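PDB 3L0A: putative exonuclease from Eubacterium rectale, which is a putative nuclease of the PDDEXK superfamily that probably acts as a hydrolase and binds a zinc ion through four cysteines. Local coordinates for residues Val21-Gly32 and Arg166-Tyr177. Numbering follows the deposited sequence.
Sequences VSGYKDFAGTYG and RYWGYDIQGAVY
One face of the Y167 ring carries Y31 CB, 4.3 Å from the ring centroid and 24° off the normal, a CH-pi contact, with G32 N over the same face; W168 CE2 lies at its edge, in plane. W168 has Y167 CD1 over a face and makes a second CH-pi contact, G32 CA 4.2 Å from the centroid of its six-membered ring. The Y31 ring meets R166 O at its edge, in plane. CG of Y167 lies anti to the backbone N (chi1 -177°), which lays a ring face against Y31 CB and G32; one water joins its OH to G32 O. Losing the ring to an alanine at Y167 is likely to rob Y31 CB and the water of a partner and leave G32 its W168 cover.

The extended K25 chain brings NZ to W168 O in a 2.8 Å hydrogen bond (C=O...N 160°); G32 N to Y167 O is weak. G169, at positive phi, closes helix 164-167 in a Schellman motif. V21 CG2 packs 3.9 Å from V176 CB and touches Y177 CE1, while Y24 meets I172 CG2. Helix 21-28 and its loop thus join the 164-167/170-185 turn of the PDDEXK-like domain, V176 and Y177 also packing on strand 126-136. Polar grip falls at the turn, apolar contact beyond it; the lysine ammonium probably polarises the W168 carbonyl.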
ATOM      1  N   VAL A  21      -7.397 -17.455  25.426  1.00 21.70           N
ATOM      2  CA  VAL A  21      -7.852 -17.194  24.078  1.00 22.25           C
ATOM      3  C   VAL A  21      -6.646 -16.910  23.199  1.00 22.56           C
ATOM      4  O   VAL A  21      -6.589 -17.348  22.056  1.00 23.54           O
ATOM      5  CB  VAL A  21      -8.811 -16.012  24.014  1.00 21.94           C
ATOM      6  CG1 VAL A  21      -8.894 -15.469  22.539  1.00 20.24           C
ATOM      7  CG2 VAL A  21     -10.163 -16.425  24.551  1.00 21.08           C
ATOM      8  N   SER A  22      -5.691 -16.152  23.742  1.00 23.41           N
ATOM      9  CA  SER A  22      -4.476 -15.788  22.992  1.00 24.41           C
ATOM     10  C   SER A  22      -3.609 -17.014  22.751  1.00 23.85           C
ATOM     11  O   SER A  22      -3.181 -17.231  21.634  1.00 24.02           O
ATOM     12  CB  SER A  22      -3.656 -14.687  23.694  1.00 24.79           C
ATOM     13  OG  SER A  22      -2.673 -14.134  22.798  1.00 27.27           O
ATOM     14  N   GLY A  23      -3.373 -17.811  23.789  1.00 24.65           N
ATOM     15  CA  GLY A  23      -2.747 -19.144  23.630  1.00 25.20           C
ATOM     16  C   GLY A  23      -3.341 -20.012  22.520  1.00 25.33           C
ATOM     17  O   GLY A  23      -2.630 -20.605  21.714  1.00 25.99           O
ATOM     18  N   TYR A  24      -4.652 -20.104  22.483  1.00 25.67           N
ATOM     19  CA  TYR A  24      -5.308 -20.947  21.518  1.00 26.07           C
ATOM     20  C   TYR A  24      -4.996 -20.485  20.107  1.00 27.36           C
ATOM     21  O   TYR A  24      -4.606 -21.286  19.274  1.00 28.24           O
ATOM     22  CB  TYR A  24      -6.809 -20.905  21.751  1.00 26.42           C
ATOM     23  CG  TYR A  24      -7.624 -21.507  20.644  1.00 24.84           C
ATOM     24  CD1 TYR A  24      -7.819 -22.878  20.573  1.00 23.12           C
ATOM     25  CD2 TYR A  24      -8.206 -20.702  19.671  1.00 24.23           C
ATOM     26  CE1 TYR A  24      -8.550 -23.431  19.563  1.00 23.83           C
ATOM     27  CE2 TYR A  24      -8.949 -21.253  18.640  1.00 25.12           C
ATOM     28  CZ  TYR A  24      -9.117 -22.624  18.592  1.00 23.64           C
ATOM     29  OH  TYR A  24      -9.880 -23.181  17.593  1.00 21.81           O
ATOM     30  N   LYS A  25      -5.172 -19.187  19.841  1.00 27.70           N
ATOM     31  CA  LYS A  25      -4.907 -18.641  18.532  1.00 27.82           C
ATOM     32  C   LYS A  25      -3.440 -18.854  18.063  1.00 27.98           C
ATOM     33  O   LYS A  25      -3.211 -19.067  16.866  1.00 26.99           O
ATOM     34  CB  LYS A  25      -5.285 -17.147  18.472  1.00 28.56           C
ATOM     35  CG  LYS A  25      -6.792 -16.817  18.539  1.00 28.54           C
ATOM     36  CD  LYS A  25      -6.994 -15.308  18.619  1.00 29.16           C
ATOM     37  CE  LYS A  25      -8.439 -14.871  18.383  1.00 28.06           C
ATOM     38  NZ  LYS A  25      -8.531 -13.377  18.085  1.00 30.69           N
ATOM     39  N   ASP A  26      -2.463 -18.805  18.981  1.00 27.85           N
ATOM     40  CA  ASP A  26      -1.058 -19.102  18.615  1.00 28.06           C
ATOM     41  C   ASP A  26      -1.023 -20.446  17.878  1.00 27.92           C
ATOM     42  O   ASP A  26      -0.499 -20.564  16.756  1.00 26.63           O
ATOM     43  CB  ASP A  26      -0.127 -19.164  19.840  1.00 28.28           C
ATOM     44  CG  ASP A  26       0.095 -17.794  20.532  1.00 29.69           C
ATOM     45  OD1 ASP A  26      -0.026 -16.711  19.863  1.00 30.38           O
ATOM     46  OD2 ASP A  26       0.406 -17.822  21.769  1.00 27.63           O
ATOM     47  N   PHE A  27      -1.650 -21.447  18.487  1.00 27.64           N
ATOM     48  CA  PHE A  27      -1.735 -22.749  17.867  1.00 28.03           C
ATOM     49  C   PHE A  27      -2.700 -22.790  16.702  1.00 28.68           C
ATOM     50  O   PHE A  27      -2.312 -23.250  15.626  1.00 29.89           O
ATOM     51  CB  PHE A  27      -2.076 -23.815  18.897  1.00 27.97           C
ATOM     52  CG  PHE A  27      -0.969 -24.086  19.857  1.00 27.82           C
ATOM     53  CD1 PHE A  27       0.062 -24.953  19.513  1.00 30.97           C
ATOM     54  CD2 PHE A  27      -0.930 -23.462  21.088  1.00 28.34           C
ATOM     55  CE1 PHE A  27       1.112 -25.218  20.411  1.00 31.95           C
ATOM     56  CE2 PHE A  27       0.088 -23.720  21.993  1.00 29.33           C
ATOM     57  CZ  PHE A  27       1.116 -24.595  21.655  1.00 32.08           C
ATOM     58  N   ALA A  28      -3.924 -22.285  16.869  1.00 28.64           N
ATOM     59  CA  ALA A  28      -4.994 -22.561  15.888  1.00 29.14           C
ATOM     60  C   ALA A  28      -5.178 -21.519  14.797  1.00 29.76           C
ATOM     61  O   ALA A  28      -5.734 -21.835  13.734  1.00 30.39           O
ATOM     62  CB  ALA A  28      -6.295 -22.791  16.569  1.00 29.04           C
ATOM     63  N   GLY A  29      -4.735 -20.288  15.048  1.00 30.10           N
ATOM     64  CA  GLY A  29      -4.746 -19.233  14.028  1.00 30.06           C
ATOM     65  C   GLY A  29      -6.137 -18.633  13.798  1.00 30.72           C
ATOM     66  O   GLY A  29      -7.142 -19.050  14.384  1.00 30.36           O
ATOM     67  N   THR A  30      -6.192 -17.650  12.913  1.00 30.22           N
ATOM     68  CA  THR A  30      -7.447 -17.043  12.541  1.00 29.24           C
ATOM     69  C   THR A  30      -7.387 -16.895  11.025  1.00 29.89           C
ATOM     70  O   THR A  30      -6.351 -17.189  10.432  1.00 29.64           O
ATOM     71  CB  THR A  30      -7.613 -15.679  13.219  1.00 28.87           C
ATOM     72  OG1 THR A  30      -6.637 -14.775  12.725  1.00 24.33           O
ATOM     73  CG2 THR A  30      -7.449 -15.790  14.739  1.00 28.68           C
ATOM     74  N   TYR A  31      -8.480 -16.458  10.406  1.00 29.65           N
ATOM     75  CA  TYR A  31      -8.453 -16.131   8.996  1.00 30.29           C
ATOM     76  C   TYR A  31      -7.355 -15.141   8.672  1.00 30.30           C
ATOM     77  O   TYR A  31      -6.811 -15.201   7.606  1.00 30.84           O
ATOM     78  CB  TYR A  31      -9.796 -15.592   8.518  1.00 30.08           C
ATOM     79  CG  TYR A  31     -10.812 -16.661   8.319  1.00 31.51           C
ATOM     80  CD1 TYR A  31     -10.670 -17.585   7.303  1.00 33.15           C
ATOM     81  CD2 TYR A  31     -11.916 -16.761   9.152  1.00 35.05           C
ATOM     82  CE1 TYR A  31     -11.585 -18.579   7.120  1.00 35.56           C
ATOM     83  CE2 TYR A  31     -12.854 -17.753   8.974  1.00 36.17           C
ATOM     84  CZ  TYR A  31     -12.678 -18.661   7.950  1.00 37.26           C
ATOM     85  OH  TYR A  31     -13.591 -19.659   7.775  1.00 39.33           O
ATOM     86  N   GLY A  32      -7.012 -14.252   9.596  1.00 31.08           N
ATOM     87  CA  GLY A  32      -5.987 -13.226   9.365  1.00 31.26           C
ATOM     88  C   GLY A  32      -4.543 -13.582   9.663  1.00 31.92           C
ATOM     89  O   GLY A  32      -3.644 -12.776   9.426  1.00 30.69           O
ATOM     90  N   ARG A 166     -15.568 -12.083  12.552  1.00 21.41           N
ATOM     91  CA  ARG A 166     -15.269 -13.450  12.139  1.00 21.31           C
ATOM     92  C   ARG A 166     -13.866 -13.561  11.555  1.00 21.27           C
ATOM     93  O   ARG A 166     -13.187 -14.576  11.765  1.00 21.41           O
ATOM     94  CB  ARG A 166     -16.309 -13.943  11.141  1.00 21.77           C
ATOM     95  CG  ARG A 166     -17.615 -14.317  11.805  1.00 23.05           C
ATOM     96  CD  ARG A 166     -18.583 -14.870  10.795  1.00 23.72           C
ATOM     97  NE  ARG A 166     -19.123 -13.822   9.971  1.00 24.65           N
ATOM     98  CZ  ARG A 166     -20.114 -13.983   9.107  1.00 27.66           C
ATOM     99  NH1 ARG A 166     -20.693 -15.165   8.946  1.00 27.58           N
ATOM    100  NH2 ARG A 166     -20.543 -12.942   8.409  1.00 29.31           N
ATOM    101  N   TYR A 167     -13.410 -12.540  10.835  1.00 21.34           N
ATOM    102  CA  TYR A 167     -12.069 -12.632  10.189  1.00 21.42           C
ATOM    103  C   TYR A 167     -10.932 -12.744  11.196  1.00 21.95           C
ATOM    104  O   TYR A 167      -9.988 -13.495  10.980  1.00 22.28           O
ATOM    105  CB  TYR A 167     -11.821 -11.448   9.220  1.00 21.83           C
ATOM    106  CG  TYR A 167     -10.482 -11.469   8.413  1.00 21.24           C
ATOM    107  CD1 TYR A 167      -9.342 -10.916   8.942  1.00 20.18           C
ATOM    108  CD2 TYR A 167     -10.411 -11.997   7.131  1.00 21.55           C
ATOM    109  CE1 TYR A 167      -8.182 -10.894   8.270  1.00 23.89           C
ATOM    110  CE2 TYR A 167      -9.215 -11.947   6.392  1.00 22.12           C
ATOM    111  CZ  TYR A 167      -8.099 -11.398   6.985  1.00 24.73           C
ATOM    112  OH  TYR A 167      -6.852 -11.358   6.369  1.00 31.71           O
ATOM    113  N   TRP A 168     -11.012 -12.001  12.301  1.00 22.50           N
ATOM    114  CA  TRP A 168      -9.928 -11.994  13.282  1.00 22.29           C
ATOM    115  C   TRP A 168     -10.211 -12.900  14.477  1.00 21.93           C
ATOM    116  O   TRP A 168      -9.473 -12.895  15.469  1.00 21.67           O
ATOM    117  CB  TRP A 168      -9.646 -10.567  13.761  1.00 22.42           C
ATOM    118  CG  TRP A 168      -8.959  -9.709  12.742  1.00 23.44           C
ATOM    119  CD1 TRP A 168      -9.495  -8.646  12.070  1.00 22.72           C
ATOM    120  CD2 TRP A 168      -7.602  -9.824  12.304  1.00 21.91           C
ATOM    121  NE1 TRP A 168      -8.575  -8.102  11.238  1.00 23.40           N
ATOM    122  CE2 TRP A 168      -7.397  -8.812  11.345  1.00 24.06           C
ATOM    123  CE3 TRP A 168      -6.546 -10.696  12.624  1.00 25.53           C
ATOM    124  CZ2 TRP A 168      -6.160  -8.623  10.692  1.00 23.72           C
ATOM    125  CZ3 TRP A 168      -5.294 -10.530  11.952  1.00 24.44           C
ATOM    126  CH2 TRP A 168      -5.124  -9.496  11.007  1.00 24.65           C
ATOM    127  N   GLY A 169     -11.274 -13.685  14.390  1.00 21.55           N
ATOM    128  CA  GLY A 169     -11.569 -14.647  15.450  1.00 21.92           C
ATOM    129  C   GLY A 169     -12.037 -14.017  16.762  1.00 21.79           C
ATOM    130  O   GLY A 169     -11.821 -14.581  17.818  1.00 22.29           O
ATOM    131  N   TYR A 170     -12.651 -12.845  16.724  1.00 22.06           N
ATOM    132  CA  TYR A 170     -13.233 -12.295  17.952  1.00 22.63           C
ATOM    133  C   TYR A 170     -14.509 -13.027  18.306  1.00 22.39           C
ATOM    134  O   TYR A 170     -15.047 -12.874  19.420  1.00 22.41           O
ATOM    135  CB  TYR A 170     -13.454 -10.782  17.864  1.00 22.56           C
ATOM    136  CG  TYR A 170     -12.146 -10.031  17.594  1.00 24.14           C
ATOM    137  CD1 TYR A 170     -10.961 -10.359  18.272  1.00 25.30           C
ATOM    138  CD2 TYR A 170     -12.095  -8.989  16.665  1.00 24.31           C
ATOM    139  CE1 TYR A 170      -9.730  -9.664  17.981  1.00 24.86           C
ATOM    140  CE2 TYR A 170     -10.911  -8.315  16.396  1.00 24.99           C
ATOM    141  CZ  TYR A 170      -9.739  -8.652  17.065  1.00 24.37           C
ATOM    142  OH  TYR A 170      -8.611  -7.941  16.795  1.00 24.19           O
ATOM    143  N   ASP A 171     -14.999 -13.843  17.374  1.00 22.03           N
ATOM    144  CA  ASP A 171     -16.064 -14.759  17.726  1.00 21.70           C
ATOM    145  C   ASP A 171     -15.522 -15.786  18.723  1.00 21.59           C
ATOM    146  O   ASP A 171     -16.215 -16.108  19.658  1.00 21.04           O
ATOM    147  CB  ASP A 171     -16.767 -15.379  16.498  1.00 21.70           C
ATOM    148  CG  ASP A 171     -15.822 -16.020  15.520  1.00 22.25           C
ATOM    149  OD1 ASP A 171     -14.581 -15.824  15.636  1.00 20.68           O
ATOM    150  OD2 ASP A 171     -16.341 -16.712  14.615  1.00 21.94           O
ATOM    151  N   ILE A 172     -14.272 -16.233  18.572  1.00 21.27           N
ATOM    152  CA  ILE A 172     -13.630 -17.169  19.544  1.00 21.25           C
ATOM    153  C   ILE A 172     -13.533 -16.502  20.928  1.00 21.13           C
ATOM    154  O   ILE A 172     -13.999 -17.031  21.931  1.00 21.20           O
ATOM    155  CB  ILE A 172     -12.199 -17.619  19.125  1.00 21.74           C
ATOM    156  CG1 ILE A 172     -12.103 -18.134  17.651  1.00 22.52           C
ATOM    157  CG2 ILE A 172     -11.659 -18.672  20.085  1.00 20.47           C
ATOM    158  CD1 ILE A 172     -12.609 -19.551  17.396  1.00 25.09           C
ATOM    159  N   GLN A 173     -12.961 -15.315  20.986  1.00 20.83           N
ATOM    160  CA  GLN A 173     -12.846 -14.626  22.268  1.00 20.95           C
ATOM    161  C   GLN A 173     -14.188 -14.497  23.005  1.00 20.19           C
ATOM    162  O   GLN A 173     -14.285 -14.783  24.204  1.00 19.97           O
ATOM    163  CB  GLN A 173     -12.235 -13.236  22.075  1.00 21.33           C
ATOM    164  CG  GLN A 173     -11.970 -12.479  23.387  1.00 23.24           C
ATOM    165  CD  GLN A 173     -11.377 -11.120  23.121  1.00 26.68           C
ATOM    166  OE1 GLN A 173     -11.814 -10.449  22.210  1.00 29.88           O
ATOM    167  NE2 GLN A 173     -10.364 -10.713  23.900  1.00 29.20           N
ATOM    168  N   GLY A 174     -15.211 -14.041  22.290  1.00 19.00           N
ATOM    169  CA  GLY A 174     -16.513 -13.880  22.885  1.00 18.50           C
ATOM    170  C   GLY A 174     -17.077 -15.174  23.451  1.00 17.33           C
ATOM    171  O   GLY A 174     -17.561 -15.182  24.576  1.00 16.07           O
ATOM    172  N   ALA A 175     -16.970 -16.258  22.670  1.00 16.50           N
ATOM    173  CA  ALA A 175     -17.485 -17.581  23.042  1.00 16.48           C
ATOM    174  C   ALA A 175     -16.901 -18.118  24.328  1.00 16.14           C
ATOM    175  O   ALA A 175     -17.660 -18.637  25.180  1.00 16.62           O
ATOM    176  CB  ALA A 175     -17.289 -18.575  21.941  1.00 16.05           C
ATOM    177  N   VAL A 176     -15.586 -17.976  24.479  1.00 15.89           N
ATOM    178  CA  VAL A 176     -14.864 -18.512  25.635  1.00 16.21           C
ATOM    179  C   VAL A 176     -15.163 -17.654  26.836  1.00 17.05           C
ATOM    180  O   VAL A 176     -15.613 -18.151  27.875  1.00 16.92           O
ATOM    181  CB  VAL A 176     -13.347 -18.537  25.396  1.00 16.45           C
ATOM    182  CG1 VAL A 176     -12.591 -18.777  26.700  1.00 16.12           C
ATOM    183  CG2 VAL A 176     -13.010 -19.596  24.376  1.00 15.67           C
ATOM    184  N   TYR A 177     -15.003 -16.348  26.668  1.00 17.40           N
ATOM    185  CA  TYR A 177     -15.323 -15.393  27.733  1.00 17.93           C
ATOM    186  C   TYR A 177     -16.722 -15.672  28.320  1.00 18.24           C
ATOM    187  O   TYR A 177     -16.847 -15.844  29.518  1.00 18.45           O
ATOM    188  CB  TYR A 177     -15.243 -13.950  27.211  1.00 18.25           C
ATOM    189  CG  TYR A 177     -13.836 -13.342  27.104  1.00 18.78           C
ATOM    190  CD1 TYR A 177     -12.722 -14.113  26.789  1.00 18.24           C
ATOM    191  CD2 TYR A 177     -13.643 -11.984  27.271  1.00 19.27           C
ATOM    192  CE1 TYR A 177     -11.468 -13.562  26.704  1.00 17.77           C
ATOM    193  CE2 TYR A 177     -12.381 -11.424  27.189  1.00 19.73           C
ATOM    194  CZ  TYR A 177     -11.290 -12.226  26.889  1.00 18.87           C
ATOM    195  OH  TYR A 177     -10.032 -11.664  26.765  1.00 17.32           O
TER
HETATM  196  O   HOH W   1      -4.076 -10.452   7.518  1.00 33.39           O